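Local coordinates for nicotinamide-nucleotide adenylyltransferase NadR family / Ribosylnicotinamide kinase (Lactococcus lactis subsp. cremoris, PDB 6GYE), which binds nicotinamide riboside and probably phosphorylates it and joins the resulting mononucleotide to an adenylyl group on the way to NAD+, at residues A[227-232]-A[278-283]; A[96-101]-A[133-138]; A[294-299]-A[367-372]; A[24-29]-A[173-178]. All coordinates share one frame; numbering follows the deposited sequence.

Contact 1 of 4, residues A[227-232]-A[278-283]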
# COMPACT_ATOMS: atom_id res chain seq x y z
N LEU A 227 6.29 33.31 -4.39
CA LEU A 227 6.00 32.05 -5.06
C LEU A 227 5.31 32.29 -6.40
O LEU A 227 4.44 33.16 -6.52
CB LEU A 227 5.13 31.18 -4.17
CG LEU A 227 5.75 30.78 -2.83
CD1 LEU A 227 4.76 29.96 -2.01
CD2 LEU A 227 7.03 30.01 -3.03
N LYS A 228 5.74 31.57 -7.43
CA LYS A 228 5.12 31.60 -8.75
C LYS A 228 4.57 30.21 -9.07
O LYS A 228 4.79 29.23 -8.33
CB LYS A 228 6.11 32.02 -9.84
CG LYS A 228 6.93 33.26 -9.54
CD LYS A 228 6.11 34.54 -9.53
CE LYS A 228 7.02 35.76 -9.51
NZ LYS A 228 7.93 35.71 -10.68
N MET A 229 3.90 30.12 -10.22
CA MET A 229 3.26 28.87 -10.64
C MET A 229 4.19 27.68 -10.52
O MET A 229 3.80 26.61 -10.05
CB MET A 229 2.76 29.01 -12.08
CG MET A 229 2.07 27.77 -12.60
SD MET A 229 1.51 28.02 -14.29
CE MET A 229 3.07 28.24 -15.16
N ASP A 230 5.45 27.86 -10.92
CA ASP A 230 6.37 26.74 -10.99
C ASP A 230 6.80 26.28 -9.60
O ASP A 230 7.05 25.09 -9.39
CB ASP A 230 7.57 27.13 -11.83
CG ASP A 230 8.51 25.98 -12.05
OD1 ASP A 230 8.05 24.93 -12.56
OD2 ASP A 230 9.70 26.14 -11.74
N ASP A 231 6.86 27.21 -8.64
CA ASP A 231 7.10 26.82 -7.26
C ASP A 231 5.99 25.91 -6.75
O ASP A 231 6.25 24.88 -6.11
CB ASP A 231 7.21 28.06 -6.39
CG ASP A 231 8.33 28.98 -6.84
OD1 ASP A 231 9.48 28.51 -6.95
OD2 ASP A 231 8.05 30.18 -7.07
N TYR A 232 4.73 26.28 -7.03
CA TYR A 232 3.61 25.46 -6.59
C TYR A 232 3.70 24.07 -7.19
O TYR A 232 3.49 23.07 -6.49
CB TYR A 232 2.28 26.14 -6.94
CG TYR A 232 1.93 27.26 -5.99
CD1 TYR A 232 1.31 26.99 -4.77
CD2 TYR A 232 2.23 28.58 -6.29
CE1 TYR A 232 1.00 28.00 -3.87
CE2 TYR A 232 1.93 29.61 -5.40
CZ TYR A 232 1.31 29.31 -4.20
OH TYR A 232 1.00 30.31 -3.31
N PHE A 278 -3.41 28.88 -12.11
CA PHE A 278 -4.07 27.81 -11.39
C PHE A 278 -4.61 26.77 -12.36
O PHE A 278 -4.34 25.57 -12.21
CB PHE A 278 -5.19 28.37 -10.51
CG PHE A 278 -5.92 27.32 -9.73
CD1 PHE A 278 -5.37 26.80 -8.57
CD2 PHE A 278 -7.15 26.84 -10.16
CE1 PHE A 278 -6.02 25.83 -7.85
CE2 PHE A 278 -7.82 25.87 -9.44
CZ PHE A 278 -7.25 25.36 -8.29
N GLU A 279 -5.34 27.21 -13.38
CA GLU A 279 -5.91 26.26 -14.33
C GLU A 279 -4.82 25.45 -15.02
O GLU A 279 -5.04 24.30 -15.38
CB GLU A 279 -6.79 26.98 -15.35
CG GLU A 279 -8.20 27.22 -14.85
CD GLU A 279 -8.89 25.93 -14.38
OE1 GLU A 279 -8.87 24.92 -15.13
OE2 GLU A 279 -9.43 25.91 -13.25
N GLN A 280 -3.63 26.02 -15.17
CA GLN A 280 -2.55 25.28 -15.79
C GLN A 280 -2.00 24.20 -14.87
O GLN A 280 -1.42 23.22 -15.35
CB GLN A 280 -1.43 26.21 -16.21
CG GLN A 280 -0.58 25.61 -17.28
CD GLN A 280 0.66 26.41 -17.52
OE1 GLN A 280 0.60 27.61 -17.83
NE2 GLN A 280 1.81 25.76 -17.33
N LEU A 281 -2.14 24.35 -13.55
CA LEU A 281 -1.70 23.32 -12.61
C LEU A 281 -2.76 22.26 -12.33
O LEU A 281 -2.43 21.22 -11.76
CB LEU A 281 -1.27 23.93 -11.28
CG LEU A 281 -0.01 24.79 -11.36
CD1 LEU A 281 0.29 25.45 -10.02
CD2 LEU A 281 1.12 23.90 -11.79
N GLU A 282 -4.01 22.50 -12.73
CA GLU A 282 -5.11 21.60 -12.39
C GLU A 282 -4.84 20.14 -12.76
O GLU A 282 -5.12 19.27 -11.93
CB GLU A 282 -6.41 22.11 -13.04
CG GLU A 282 -7.27 22.99 -12.15
CD GLU A 282 -7.86 22.24 -10.96
OE1 GLU A 282 -7.11 21.88 -10.03
OE2 GLU A 282 -9.10 22.02 -10.96
N PRO A 283 -4.34 19.81 -13.96
CA PRO A 283 -4.06 18.39 -14.24
C PRO A 283 -3.10 17.75 -13.24
O PRO A 283 -3.35 16.63 -12.79
CB PRO A 283 -3.48 18.42 -15.66
CG PRO A 283 -4.07 19.65 -16.26
CD PRO A 283 -4.11 20.65 -15.15
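Met-229, in the first turn of helix 229-247, reaches across to Leu-281 and Gln-280 on helix 275-290 and supplies the largest share of the surface buried here. With its CG anti to the backbone N (chi1 -179°) and the next torsion also extended, the thioether runs straight out from its helix, then bends at SD. Different parts of the chain meet different partners. The methylene CG lies 3.8 Å from CG of Leu-281, the two side chains meeting at a slant, while the Met-229 and Gln-280 side chains cross at about a right angle, SD and CE lying against the Gln-280 amide, with CE 3.5 Å from Gln-280 NE2. Leu-281 fills the space between the helices with its CD1 branch, which sits 3.7 Å from Tyr-232 CB and equally close to the carbonyl O of Met-229; its position is buried, and Leu-273 packs on it as well as on Tyr-232. The Tyr-232 ring itself turns away from Leu-281. Both helices belong to the P-loop kinase-like half of the chain. A flexible, weakly polar thioether suits this boundary, where leucine lies inside and an amide toward solvent: between these two segments the contact rests on dispersion and fit of shape, without a directional bond.

Contact 2 of 4, residues A[96-101]-A[133-138]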
# COMPACT_ATOMS: atom_id res chain seq x y z
N GLY A 96 -13.14 -27.23 -17.19
CA GLY A 96 -12.15 -26.25 -16.80
C GLY A 96 -10.92 -26.89 -16.21
O GLY A 96 -9.84 -26.29 -16.26
N TRP A 97 -11.04 -28.12 -15.69
CA TRP A 97 -9.88 -28.78 -15.08
C TRP A 97 -8.85 -29.15 -16.13
O TRP A 97 -7.64 -29.05 -15.88
CB TRP A 97 -10.31 -30.03 -14.29
CG TRP A 97 -10.89 -29.74 -12.93
CD1 TRP A 97 -12.16 -30.01 -12.50
CD2 TRP A 97 -10.20 -29.15 -11.82
NE1 TRP A 97 -12.30 -29.61 -11.19
CE2 TRP A 97 -11.11 -29.09 -10.75
CE3 TRP A 97 -8.90 -28.67 -11.63
CZ2 TRP A 97 -10.77 -28.56 -9.51
CZ3 TRP A 97 -8.56 -28.15 -10.40
CH2 TRP A 97 -9.49 -28.09 -9.36
N ASP A 98 -9.30 -29.60 -17.30
CA ASP A 98 -8.38 -29.93 -18.39
C ASP A 98 -7.64 -28.68 -18.83
O ASP A 98 -6.40 -28.64 -18.83
CB ASP A 98 -9.15 -30.54 -19.55
CG ASP A 98 -9.70 -31.90 -19.24
OD1 ASP A 98 -8.99 -32.67 -18.57
OD2 ASP A 98 -10.84 -32.20 -19.67
N GLU A 99 -8.39 -27.64 -19.21
CA GLU A 99 -7.79 -26.38 -19.63
C GLU A 99 -6.93 -25.78 -18.52
O GLU A 99 -5.85 -25.24 -18.79
CB GLU A 99 -8.90 -25.42 -20.05
CG GLU A 99 -8.43 -24.00 -20.35
CD GLU A 99 -7.78 -23.87 -21.71
OE1 GLU A 99 -7.87 -24.83 -22.51
OE2 GLU A 99 -7.20 -22.79 -21.98
N TRP A 100 -7.38 -25.86 -17.27
CA TRP A 100 -6.58 -25.34 -16.17
C TRP A 100 -5.22 -26.03 -16.12
O TRP A 100 -4.18 -25.36 -16.08
CB TRP A 100 -7.34 -25.52 -14.84
CG TRP A 100 -6.60 -25.05 -13.63
CD1 TRP A 100 -6.60 -23.79 -13.11
CD2 TRP A 100 -5.79 -25.84 -12.77
NE1 TRP A 100 -5.81 -23.74 -11.99
CE2 TRP A 100 -5.29 -24.99 -11.76
CE3 TRP A 100 -5.41 -27.19 -12.76
CZ2 TRP A 100 -4.45 -25.44 -10.75
CZ3 TRP A 100 -4.57 -27.64 -11.76
CH2 TRP A 100 -4.10 -26.77 -10.77
N ALA A 101 -5.21 -27.36 -16.18
CA ALA A 101 -3.95 -28.10 -16.15
C ALA A 101 -3.09 -27.79 -17.37
O ALA A 101 -1.86 -27.71 -17.26
CB ALA A 101 -4.22 -29.60 -16.06
N LYS A 133 -3.49 -35.20 -10.27
CA LYS A 133 -2.89 -36.52 -10.45
C LYS A 133 -3.42 -37.24 -11.69
O LYS A 133 -2.72 -38.09 -12.25
CB LYS A 133 -3.12 -37.39 -9.20
CG LYS A 133 -2.00 -37.28 -8.17
CD LYS A 133 -2.50 -37.55 -6.75
CE LYS A 133 -3.12 -38.92 -6.62
NZ LYS A 133 -3.69 -39.12 -5.26
N LYS A 134 -4.67 -36.96 -12.09
CA LYS A 134 -5.21 -37.57 -13.30
C LYS A 134 -4.67 -36.97 -14.60
O LYS A 134 -4.88 -37.55 -15.67
CB LYS A 134 -6.74 -37.48 -13.31
CG LYS A 134 -7.42 -38.16 -12.14
CD LYS A 134 -8.95 -38.07 -12.26
CE LYS A 134 -9.40 -36.63 -12.40
NZ LYS A 134 -10.87 -36.50 -12.59
N ARG A 135 -3.98 -35.83 -14.55
CA ARG A 135 -3.67 -35.07 -15.76
C ARG A 135 -2.18 -34.84 -15.95
O ARG A 135 -1.79 -33.88 -16.63
CB ARG A 135 -4.42 -33.74 -15.76
CG ARG A 135 -5.94 -33.88 -15.92
CD ARG A 135 -6.63 -32.56 -15.62
NE ARG A 135 -8.07 -32.61 -15.89
CZ ARG A 135 -8.97 -33.11 -15.05
NH1 ARG A 135 -8.59 -33.63 -13.89
NH2 ARG A 135 -10.25 -33.09 -15.36
N PHE A 136 -1.33 -35.68 -15.38
CA PHE A 136 0.10 -35.60 -15.66
C PHE A 136 0.34 -35.89 -17.14
O PHE A 136 -0.06 -36.95 -17.63
CB PHE A 136 0.87 -36.59 -14.80
CG PHE A 136 0.85 -36.28 -13.33
CD1 PHE A 136 0.63 -34.99 -12.88
CD2 PHE A 136 1.07 -37.28 -12.40
CE1 PHE A 136 0.62 -34.71 -11.54
CE2 PHE A 136 1.07 -37.00 -11.06
CZ PHE A 136 0.84 -35.71 -10.62
N PRO A 137 1.01 -35.00 -17.86
CA PRO A 137 1.28 -35.24 -19.28
C PRO A 137 2.49 -36.14 -19.50
O PRO A 137 3.35 -36.29 -18.63
CB PRO A 137 1.52 -33.84 -19.85
CG PRO A 137 1.86 -32.97 -18.67
CD PRO A 137 1.66 -33.76 -17.40
N ALA A 138 2.52 -36.74 -20.69
CA ALA A 138 3.63 -37.58 -21.11
C ALA A 138 4.66 -36.70 -21.80
O ALA A 138 4.79 -36.67 -23.03
CB ALA A 138 3.14 -38.70 -22.02
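Arg-135 lays its long side chain across helix 95-110, touching Ala-101, Asp-98 and Trp-97 in turn. Its CG stands anti to the carbonyl carbon (chi1 -69°), and from CG to NE the chain is fully extended, which carries the guanidinium from the loop onto the helix surface. The aliphatic part comes first: CD lies 3.8 Å from Ala-101 CB, a residue small enough to let the chain pass close to the helix. Next, NE gives a hydrogen bond of 2.8 Å to Asp-98 OD1, part of a salt bridge. This bond is bent, 145° at the hydrogen, and OD1 is approached from above the carboxylate plane, the two flat groups being turned 44° apart. This contact belongs to the N-terminal half of the chain, built on a Rossmann-like five-stranded parallel sheet, and joins helix 95-110 to the loop between helix 126-133 and strand 142-147. Beyond NE, the CB of Trp-97 lies over one face of the guanidinium, toward its rim, 3.2 Å from Arg-135 NH2. The indole leads away from the arginine, toward helix 126-133, where it meets Tyr-128 edge-to-face. Glu-131 of that helix takes NH1 of Arg-135 in a second salt bridge.

Contact 3 of 4, residues A[294-299]-A[367-372]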
# COMPACT_ATOMS: atom_id res chain seq x y z
N MET A 294 -6.11 8.46 2.11
CA MET A 294 -6.21 9.00 3.46
C MET A 294 -7.31 8.29 4.22
O MET A 294 -8.42 8.10 3.70
CB MET A 294 -6.46 10.51 3.42
CG MET A 294 -5.24 11.26 2.90
SD MET A 294 -5.53 13.01 2.67
CE MET A 294 -6.63 13.00 1.25
N ASP A 295 -7.02 7.91 5.46
CA ASP A 295 -8.02 7.29 6.31
C ASP A 295 -8.63 8.28 7.27
O ASP A 295 -9.81 8.16 7.62
CB ASP A 295 -7.41 6.12 7.11
CG ASP A 295 -6.88 5.02 6.22
OD1 ASP A 295 -7.68 4.23 5.68
OD2 ASP A 295 -5.64 4.96 6.03
N LEU A 296 -7.87 9.29 7.67
CA LEU A 296 -8.32 10.28 8.63
C LEU A 296 -7.67 11.60 8.26
O LEU A 296 -6.46 11.64 8.03
CB LEU A 296 -7.94 9.89 10.06
CG LEU A 296 -8.15 11.01 11.08
CD1 LEU A 296 -9.64 11.33 11.18
CD2 LEU A 296 -7.56 10.65 12.44
N ILE A 297 -8.47 12.67 8.20
CA ILE A 297 -8.00 14.01 7.88
C ILE A 297 -8.30 14.91 9.08
O ILE A 297 -9.47 15.18 9.39
CB ILE A 297 -8.67 14.54 6.61
CG1 ILE A 297 -8.27 13.67 5.41
CG2 ILE A 297 -8.28 16.01 6.36
CD1 ILE A 297 -9.18 13.85 4.18
N LEU A 298 -7.26 15.39 9.74
CA LEU A 298 -7.38 16.29 10.88
C LEU A 298 -7.22 17.73 10.42
O LEU A 298 -6.17 18.10 9.90
CB LEU A 298 -6.32 15.96 11.93
CG LEU A 298 -6.49 14.59 12.59
CD1 LEU A 298 -5.31 14.23 13.44
CD2 LEU A 298 -7.75 14.55 13.42
N VAL A 299 -8.25 18.55 10.62
CA VAL A 299 -8.24 19.94 10.19
C VAL A 299 -8.10 20.81 11.43
O VAL A 299 -8.91 20.71 12.35
CB VAL A 299 -9.51 20.30 9.41
CG1 VAL A 299 -9.55 21.79 9.12
CG2 VAL A 299 -9.57 19.50 8.11
N HIS A 367 -7.35 7.08 17.60
CA HIS A 367 -7.84 5.83 18.17
C HIS A 367 -9.08 5.32 17.44
O HIS A 367 -9.12 4.15 17.02
CB HIS A 367 -8.15 6.00 19.66
CG HIS A 367 -8.82 4.81 20.24
ND1 HIS A 367 -8.20 3.58 20.35
CD2 HIS A 367 -10.09 4.62 20.67
CE1 HIS A 367 -9.05 2.70 20.85
NE2 HIS A 367 -10.20 3.31 21.06
N GLU A 368 -10.09 6.17 17.25
CA GLU A 368 -11.32 5.71 16.61
C GLU A 368 -11.10 5.29 15.16
O GLU A 368 -11.77 4.38 14.68
CB GLU A 368 -12.40 6.79 16.67
CG GLU A 368 -12.80 7.24 18.07
CD GLU A 368 -13.50 6.13 18.88
OE1 GLU A 368 -14.12 5.23 18.27
OE2 GLU A 368 -13.43 6.18 20.13
N TYR A 369 -10.17 5.91 14.43
CA TYR A 369 -10.06 5.63 13.01
C TYR A 369 -9.01 4.58 12.67
O TYR A 369 -9.01 4.07 11.54
CB TYR A 369 -9.74 6.91 12.22
CG TYR A 369 -10.93 7.79 11.92
CD1 TYR A 369 -11.51 8.59 12.90
CD2 TYR A 369 -11.46 7.84 10.63
CE1 TYR A 369 -12.60 9.40 12.62
CE2 TYR A 369 -12.56 8.64 10.34
CZ TYR A 369 -13.13 9.42 11.33
OH TYR A 369 -14.22 10.22 11.01
N THR A 370 -8.10 4.25 13.59
CA THR A 370 -7.08 3.25 13.31
C THR A 370 -7.12 2.05 14.24
O THR A 370 -6.50 1.03 13.91
CB THR A 370 -5.67 3.84 13.40
OG1 THR A 370 -5.33 4.06 14.78
CG2 THR A 370 -5.56 5.15 12.58
N GLY A 371 -7.71 2.16 15.41
CA GLY A 371 -7.78 1.04 16.32
C GLY A 371 -6.67 1.02 17.35
O GLY A 371 -6.70 0.17 18.25
N VAL A 372 -5.69 1.91 17.25
CA VAL A 372 -4.53 1.83 18.12
C VAL A 372 -4.93 2.22 19.54
O VAL A 372 -5.76 3.11 19.76
CB VAL A 372 -3.39 2.73 17.59
CG1 VAL A 372 -3.79 4.20 17.65
CG2 VAL A 372 -2.15 2.49 18.37
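Tyr-369 presents one face of its ring to Leu-296 as helix 358-370 comes to its end. Two residues earlier, His-367 points away from the strand, and its imidazole serves the helix end instead: ND1 donates an almost straight hydrogen bond of 2.6 Å to the carbonyl O of Val-372, with the acceptor lying in the ring plane. Tyr-369 then carries the contact. Its CG is anti to the carbonyl carbon (chi1 -81°), and the ring receives the methyl CD1 of Leu-296 over its centre, 3.6 Å from the centroid and 7° off the normal, a well-formed CH-pi interaction. The carbonyl O of Asp-295 also approaches Tyr-369 CD2, at 3.4 Å, from an oblique direction. This places the C-terminal helix against strand 296-300, an inner strand of the four-stranded parallel sheet in the P-loop NTPase-like half; Val-341 of the adjoining strand touches both Leu-296 and Tyr-369. Replacing Tyr-369 with an alanine would probably leave the Leu-296 methyl without its aromatic cover and open a gap between helix and sheet. Next, Thr-370 closes an ST turn, its OG1 accepting from Val-372 N at 3.3 Å. Gly-371 between them has positive phi (94°), where a CB would jam against the preceding carbonyl O, and its own N bonds back to His-367 O, 2.9 Å away.

Contact 4 of 4, residues A[24-29]-A[173-178]. With NNR (Nicotinamide riboside), chain I; SO4 (sulfate ion), chain D.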
# COMPACT_ATOMS: atom_id res chain seq x y z
N ALA A 24 -2.38 -12.46 -1.37
CA ALA A 24 -3.11 -11.20 -1.17
C ALA A 24 -3.32 -10.98 0.33
O ALA A 24 -4.46 -10.98 0.81
CB ALA A 24 -4.45 -11.23 -1.91
N PRO A 25 -2.25 -10.73 1.09
CA PRO A 25 -0.85 -10.55 0.69
C PRO A 25 0.05 -11.75 0.92
O PRO A 25 -0.33 -12.69 1.60
CB PRO A 25 -0.41 -9.42 1.61
CG PRO A 25 -1.10 -9.80 2.92
CD PRO A 25 -2.42 -10.43 2.53
N LEU A 26 1.25 -11.70 0.33
CA LEU A 26 2.35 -12.54 0.76
C LEU A 26 2.70 -12.24 2.21
O LEU A 26 2.77 -11.08 2.61
CB LEU A 26 3.56 -12.28 -0.14
CG LEU A 26 4.90 -12.94 0.20
CD1 LEU A 26 4.82 -14.43 -0.01
CD2 LEU A 26 5.99 -12.34 -0.69
N HIS A 27 2.90 -13.29 3.02
CA HIS A 27 3.29 -13.08 4.42
C HIS A 27 4.30 -14.14 4.83
O HIS A 27 4.67 -15.01 4.04
CB HIS A 27 2.07 -13.05 5.35
CG HIS A 27 1.26 -14.31 5.35
ND1 HIS A 27 1.69 -15.48 5.96
CD2 HIS A 27 0.04 -14.58 4.83
CE1 HIS A 27 0.76 -16.41 5.80
NE2 HIS A 27 -0.25 -15.90 5.13
N THR A 28 4.76 -14.05 6.08
CA THR A 28 5.89 -14.88 6.49
C THR A 28 5.53 -16.36 6.55
O THR A 28 6.43 -17.20 6.42
CB THR A 28 6.45 -14.42 7.85
OG1 THR A 28 5.42 -14.34 8.80
CG2 THR A 28 7.05 -13.04 7.75
N GLY A 29 4.24 -16.70 6.72
CA GLY A 29 3.84 -18.10 6.61
C GLY A 29 4.17 -18.69 5.25
O GLY A 29 4.77 -19.76 5.15
N ARG A 173 7.18 -6.88 3.02
CA ARG A 173 7.36 -5.42 2.99
C ARG A 173 6.82 -4.77 1.71
O ARG A 173 6.26 -3.67 1.77
CB ARG A 173 8.84 -5.07 3.18
CG ARG A 173 9.29 -5.34 4.62
CD ARG A 173 10.76 -5.02 4.82
NE ARG A 173 11.22 -5.53 6.11
CZ ARG A 173 11.12 -4.84 7.26
NH1 ARG A 173 10.58 -3.62 7.27
NH2 ARG A 173 11.57 -5.38 8.39
N VAL A 174 6.92 -5.46 0.57
CA VAL A 174 6.39 -4.92 -0.68
C VAL A 174 4.89 -4.67 -0.59
O VAL A 174 4.35 -3.79 -1.28
CB VAL A 174 6.74 -5.86 -1.85
CG1 VAL A 174 6.26 -5.27 -3.16
CG2 VAL A 174 8.25 -6.06 -1.90
N PHE A 175 4.18 -5.43 0.24
CA PHE A 175 2.74 -5.26 0.35
C PHE A 175 2.34 -4.23 1.41
O PHE A 175 1.15 -3.93 1.51
CB PHE A 175 2.06 -6.60 0.69
CG PHE A 175 2.00 -7.56 -0.48
CD1 PHE A 175 3.10 -8.32 -0.84
CD2 PHE A 175 0.83 -7.68 -1.23
CE1 PHE A 175 3.05 -9.19 -1.93
CE2 PHE A 175 0.76 -8.55 -2.32
CZ PHE A 175 1.86 -9.31 -2.66
N ARG A 176 3.29 -3.68 2.17
CA ARG A 176 2.91 -2.94 3.38
C ARG A 176 2.25 -1.61 3.07
O ARG A 176 1.35 -1.17 3.80
CB ARG A 176 4.11 -2.76 4.31
CG ARG A 176 4.41 -4.05 5.09
CD ARG A 176 5.59 -3.92 6.04
NE ARG A 176 5.97 -5.22 6.59
CZ ARG A 176 6.83 -5.37 7.60
NH1 ARG A 176 7.40 -4.32 8.19
NH2 ARG A 176 7.13 -6.59 8.02
N ARG A 177 2.69 -0.93 2.01
CA ARG A 177 2.11 0.36 1.66
C ARG A 177 0.61 0.26 1.46
O ARG A 177 -0.15 1.11 1.94
CB ARG A 177 2.81 0.91 0.41
CG ARG A 177 1.98 1.92 -0.37
CD ARG A 177 2.75 2.44 -1.57
NE ARG A 177 2.64 1.60 -2.76
CZ ARG A 177 3.56 0.72 -3.16
NH1 ARG A 177 4.69 0.55 -2.46
NH2 ARG A 177 3.36 0.02 -4.27
N HIS A 178 0.17 -0.81 0.78
CA HIS A 178 -1.25 -0.99 0.49
C HIS A 178 -2.08 -1.05 1.76
O HIS A 178 -3.22 -0.56 1.78
CB HIS A 178 -1.45 -2.26 -0.33
CG HIS A 178 -2.88 -2.55 -0.66
ND1 HIS A 178 -3.52 -1.99 -1.74
CD2 HIS A 178 -3.79 -3.34 -0.04
CE1 HIS A 178 -4.77 -2.43 -1.78
NE2 HIS A 178 -4.96 -3.24 -0.76
O2R NNR I . 3.98 6.10 -2.34
C2R NNR I . 2.59 5.73 -2.28
C3R NNR I . 2.22 4.67 -3.31
O3R NNR I . 3.33 4.27 -4.12
C4R NNR I . 1.14 5.28 -4.18
C5R NNR I . -0.15 4.46 -4.12
O5R NNR I . -1.15 5.10 -4.91
O4R NNR I . 0.89 6.61 -3.71
C1R NNR I . 1.72 6.94 -2.59
N1 NNR I . 0.89 7.26 -1.43
C2 NNR I . 0.69 8.54 -1.10
C6 NNR I . 0.34 6.27 -0.72
C5 NNR I . -0.45 6.54 0.39
C4 NNR I . -0.68 7.86 0.76
C3 NNR I . -0.10 8.87 0.00
C7 NNR I . -0.32 10.31 0.37
O7 NNR I . 0.50 11.15 0.01
N7 NNR I . -1.40 10.64 1.07
S SO4 D . -0.81 -0.15 -3.69
O1 SO4 D . 0.11 -1.18 -3.26
O2 SO4 D . -0.10 0.78 -4.58
O3 SO4 D . -1.93 -0.72 -4.42
O4 SO4 D . -1.35 0.56 -2.52
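A cis peptide bond precedes Pro-25, and the backbone that follows it lies over one face of the Phe-175 ring. The amide N of Leu-26 sits 3.8 Å above the centre of the ring, and Pro-25 CA is nearer its rim. Side chains complete the cover: Pro-25 CB is 3.6 Å from Phe-175 CD2, and Leu-26 CB is the same distance from Phe-175 CE1. Phenylalanine suits this buried place because its flat, apolar face can accept a proline and a stretch of main chain together; its CG, anti to the carbonyl carbon (chi1 -74°), aims the ring at them, and Tyr-69 meets it edge-to-face. An alanine in place of Phe-175 would probably open a gap beneath Pro-25 and Leu-26 and leave Tyr-69 without its aromatic neighbour. Just beyond, Arg-177 belongs to the nicotinamide riboside pocket, and its NE makes a weak bond of 3.4 Å to sulfate O2; His-178 ND1 bonds weakly to the same ion, which Lys-65 and Tyr-69 also hold. On the other segment, His-27 caps helix 28-40, its ND1 accepting from Gly-29 N at 2.9 Å. Residues 27-30, His-Thr-Gly-His, fit the HIGH-type motif of nucleotidylyltransferases, consistent with the adenylyltransferase half of this enzyme.

How the contacts relate
Contact 4 is the most central and the one whose touching residues are all buried; it lies where the two halves of the chain meet, beside the riboside pocket. Contacts 1 to 3 are only partly buried. Contact 2 sits far out in the N-terminal half, nested within the loop that contact 4 closes, and alone relies on a salt bridge. Contacts 1 and 3 share the kinase-like half, where helix 275-290 leads on to strand 296-300, yet one joins two helices and the other a helix to the sheet. Contacts 3 and 4 both use an aromatic face, their nearest atoms about 7 Å apart, whereas the centres of contacts 1 and 2 are about 59 Å apart.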